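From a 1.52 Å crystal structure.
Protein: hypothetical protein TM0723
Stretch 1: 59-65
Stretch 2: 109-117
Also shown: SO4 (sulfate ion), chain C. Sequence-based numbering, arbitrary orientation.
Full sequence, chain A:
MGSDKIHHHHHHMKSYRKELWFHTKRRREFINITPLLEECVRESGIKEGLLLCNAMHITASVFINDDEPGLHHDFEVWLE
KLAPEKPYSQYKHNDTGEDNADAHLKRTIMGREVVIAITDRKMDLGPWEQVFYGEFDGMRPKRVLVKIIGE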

# COMPACT_ATOMS: atom_id res chain seq x y z
N THR A 59 -1.64 3.56 14.10
CA THR A 59 -0.60 2.79 14.74
C THR A 59 -0.80 1.28 14.56
O THR A 59 -0.27 0.47 15.33
CB THR A 59 -0.56 3.09 16.23
OG1 THR A 59 -1.87 2.94 16.78
CG2 THR A 59 -0.07 4.50 16.46
N ALA A 60 -1.55 0.92 13.53
CA ALA A 60 -1.81 -0.47 13.23
C ALA A 60 -1.98 -0.66 11.73
O ALA A 60 -2.10 0.29 10.96
CB ALA A 60 -3.04 -0.93 13.96
N SER A 61 -1.92 -1.92 11.32
CA SER A 61 -1.91 -2.30 9.90
C SER A 61 -2.92 -3.36 9.58
O SER A 61 -3.28 -4.14 10.44
CB SER A 61 -0.54 -2.87 9.52
OG SER A 61 0.46 -1.88 9.60
N VAL A 62 -3.32 -3.41 8.32
CA VAL A 62 -3.91 -4.60 7.72
C VAL A 62 -3.06 -4.99 6.51
O VAL A 62 -2.72 -4.15 5.69
CB VAL A 62 -5.35 -4.40 7.32
CG1 VAL A 62 -5.88 -5.62 6.59
CG2 VAL A 62 -6.21 -4.12 8.54
N PHE A 63 -2.63 -6.24 6.46
CA PHE A 63 -1.71 -6.70 5.42
C PHE A 63 -1.98 -8.16 5.16
O PHE A 63 -2.71 -8.83 5.91
CB PHE A 63 -0.24 -6.48 5.82
CG PHE A 63 0.21 -7.33 7.01
CD1 PHE A 63 0.00 -6.91 8.31
CD2 PHE A 63 0.82 -8.54 6.80
CE1 PHE A 63 0.37 -7.71 9.40
CE2 PHE A 63 1.23 -9.32 7.87
CZ PHE A 63 0.99 -8.91 9.17
N ILE A 64 -1.44 -8.62 4.04
CA ILE A 64 -1.53 -10.01 3.63
C ILE A 64 -0.15 -10.65 3.61
O ILE A 64 0.78 -10.14 2.98
CB ILE A 64 -2.21 -10.17 2.26
CG1 ILE A 64 -3.72 -9.97 2.42
CG2 ILE A 64 -1.95 -11.55 1.67
CD1 ILE A 64 -4.49 -9.69 1.18
N ASN A 65 -0.01 -11.79 4.29
CA ASN A 65 1.21 -12.57 4.18
C ASN A 65 0.98 -13.96 4.73
O ASN A 65 -0.14 -14.39 4.79
CB ASN A 65 2.40 -11.82 4.81
CG ASN A 65 3.68 -12.06 4.01
OD1 ASN A 65 4.23 -13.16 4.04
ND2 ASN A 65 4.07 -11.08 3.17
N ILE A 109 5.49 0.59 7.35
CA ILE A 109 6.12 -0.51 6.64
C ILE A 109 5.12 -1.57 6.21
O ILE A 109 5.13 -2.00 5.06
CB ILE A 109 7.21 -1.15 7.50
CG1 ILE A 109 8.32 -0.13 7.79
CG2 ILE A 109 7.78 -2.41 6.86
CD1 ILE A 109 9.07 0.34 6.57
N MET A 110 4.27 -2.02 7.12
CA MET A 110 3.38 -3.14 6.82
C MET A 110 2.20 -2.72 5.94
O MET A 110 1.63 -3.54 5.20
CB MET A 110 2.87 -3.80 8.10
CG MET A 110 3.91 -4.42 8.98
SD MET A 110 4.99 -5.58 8.19
CE MET A 110 3.82 -6.79 7.68
N GLY A 111 1.84 -1.44 6.04
CA GLY A 111 0.74 -0.88 5.30
C GLY A 111 -0.53 -0.68 6.10
O GLY A 111 -0.83 -1.39 7.05
N ARG A 112 -1.34 0.25 5.64
CA ARG A 112 -2.62 0.53 6.24
C ARG A 112 -3.75 -0.42 5.86
O ARG A 112 -4.63 -0.68 6.65
CB ARG A 112 -3.03 1.96 5.84
CG ARG A 112 -4.48 2.31 6.18
CD ARG A 112 -4.80 3.72 5.75
NE ARG A 112 -6.17 4.10 6.02
CZ ARG A 112 -7.17 3.96 5.17
NH1 ARG A 112 -6.97 3.41 3.99
NH2 ARG A 112 -8.36 4.43 5.49
N GLU A 113 -3.74 -0.88 4.61
CA GLU A 113 -4.92 -1.47 3.99
C GLU A 113 -4.53 -2.59 3.03
O GLU A 113 -3.39 -2.68 2.58
CB GLU A 113 -5.76 -0.41 3.28
CG GLU A 113 -5.15 0.01 1.95
CD GLU A 113 -4.99 1.52 1.63
OE1 GLU A 113 -4.87 2.42 2.49
OE2 GLU A 113 -4.92 1.80 0.41
N VAL A 114 -5.51 -3.45 2.78
CA VAL A 114 -5.49 -4.33 1.62
C VAL A 114 -6.75 -4.07 0.82
O VAL A 114 -7.80 -3.70 1.39
CB VAL A 114 -5.40 -5.83 2.00
CG1 VAL A 114 -4.10 -6.06 2.77
CG2 VAL A 114 -6.60 -6.27 2.83
N VAL A 115 -6.64 -4.28 -0.49
CA VAL A 115 -7.78 -4.29 -1.36
C VAL A 115 -7.78 -5.64 -2.06
O VAL A 115 -6.75 -6.06 -2.60
CB VAL A 115 -7.73 -3.15 -2.39
CG1 VAL A 115 -8.94 -3.22 -3.31
CG2 VAL A 115 -7.67 -1.80 -1.67
N ILE A 116 -8.91 -6.33 -1.99
CA ILE A 116 -9.03 -7.70 -2.41
C ILE A 116 -10.19 -7.85 -3.38
O ILE A 116 -11.29 -7.32 -3.13
CB ILE A 116 -9.25 -8.63 -1.19
CG1 ILE A 116 -8.13 -8.50 -0.17
CG2 ILE A 116 -9.41 -10.07 -1.64
CD1 ILE A 116 -8.41 -9.18 1.08
N ALA A 117 -9.95 -8.53 -4.48
CA ALA A 117 -11.01 -8.79 -5.45
C ALA A 117 -12.03 -9.78 -4.88
O ALA A 117 -11.63 -10.77 -4.23
CB ALA A 117 -10.42 -9.35 -6.73
S SO4 C . -4.51 5.89 16.97
O1 SO4 C . -5.52 5.65 17.98
O2 SO4 C . -3.75 7.09 17.23
O3 SO4 C . -5.14 6.07 15.65
O4 SO4 C . -3.67 4.72 16.94
O HOH W 1 -0.76 -3.60 3.81

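Two segments distant in sequence can be joined with few direct polar links when apolar side chains pack well and a water fills the remaining gap. Stretch 2 of TM0723 illustrates this as it leaves a helix, turns, and runs as a strand beside strand 60-65, the two N-to-C directions differing by 42°.

Ile109, within the helix, takes no part. Met110 turns its CA-to-CB bond toward stretch 1, and with all three chi angles m its chain curls so that CE lies over one face of the Phe63 ring, 3.5 Å from the centroid and 9° off the ring normal. A flexible, unbranched thioether suits this place because its terminal methyl can settle flat on an aromatic face.

Gly111 ends the helical run with phi 103° and psi 155°, angles at which a CB would be jammed against the carbonyl O of Met110; glycine is therefore called for by the backbone itself. Before the strand begins, Val62 N makes weak hydrogen bonds to Arg112 O at 3.5 Å and to Gly111 O at 3.4 Å, the latter resting on an oxygen whose place is less sure. Water 1 fills the gap, donating to Val62 O and to Met110 O, each at 2.8 Å, although acceptors in reach outnumber its protons.

Arg112 and Glu113 both point away from stretch 1 and pair with each other through a salt bridge, NH1 of Arg112 to OE1 of Glu113 at 2.8 Å, so their charges stay out of the apolar contact. Val114 then points toward stretch 1, and its branched side chain packs against Val62, Phe63 and Ile64: CG1 lies 3.6 Å from Phe63 CA and 3.9 Å from Ile64 CG1, and CG2 lies 3.9 Å from Val62 CG1. Val115 points away, in the alternation expected of a strand. Ile116 faces back, its CD1 meeting Ile64 CD1 at 4.0 Å, and Ala117 is out of reach. Between them the two stretches bury 457 Å², both sides summed.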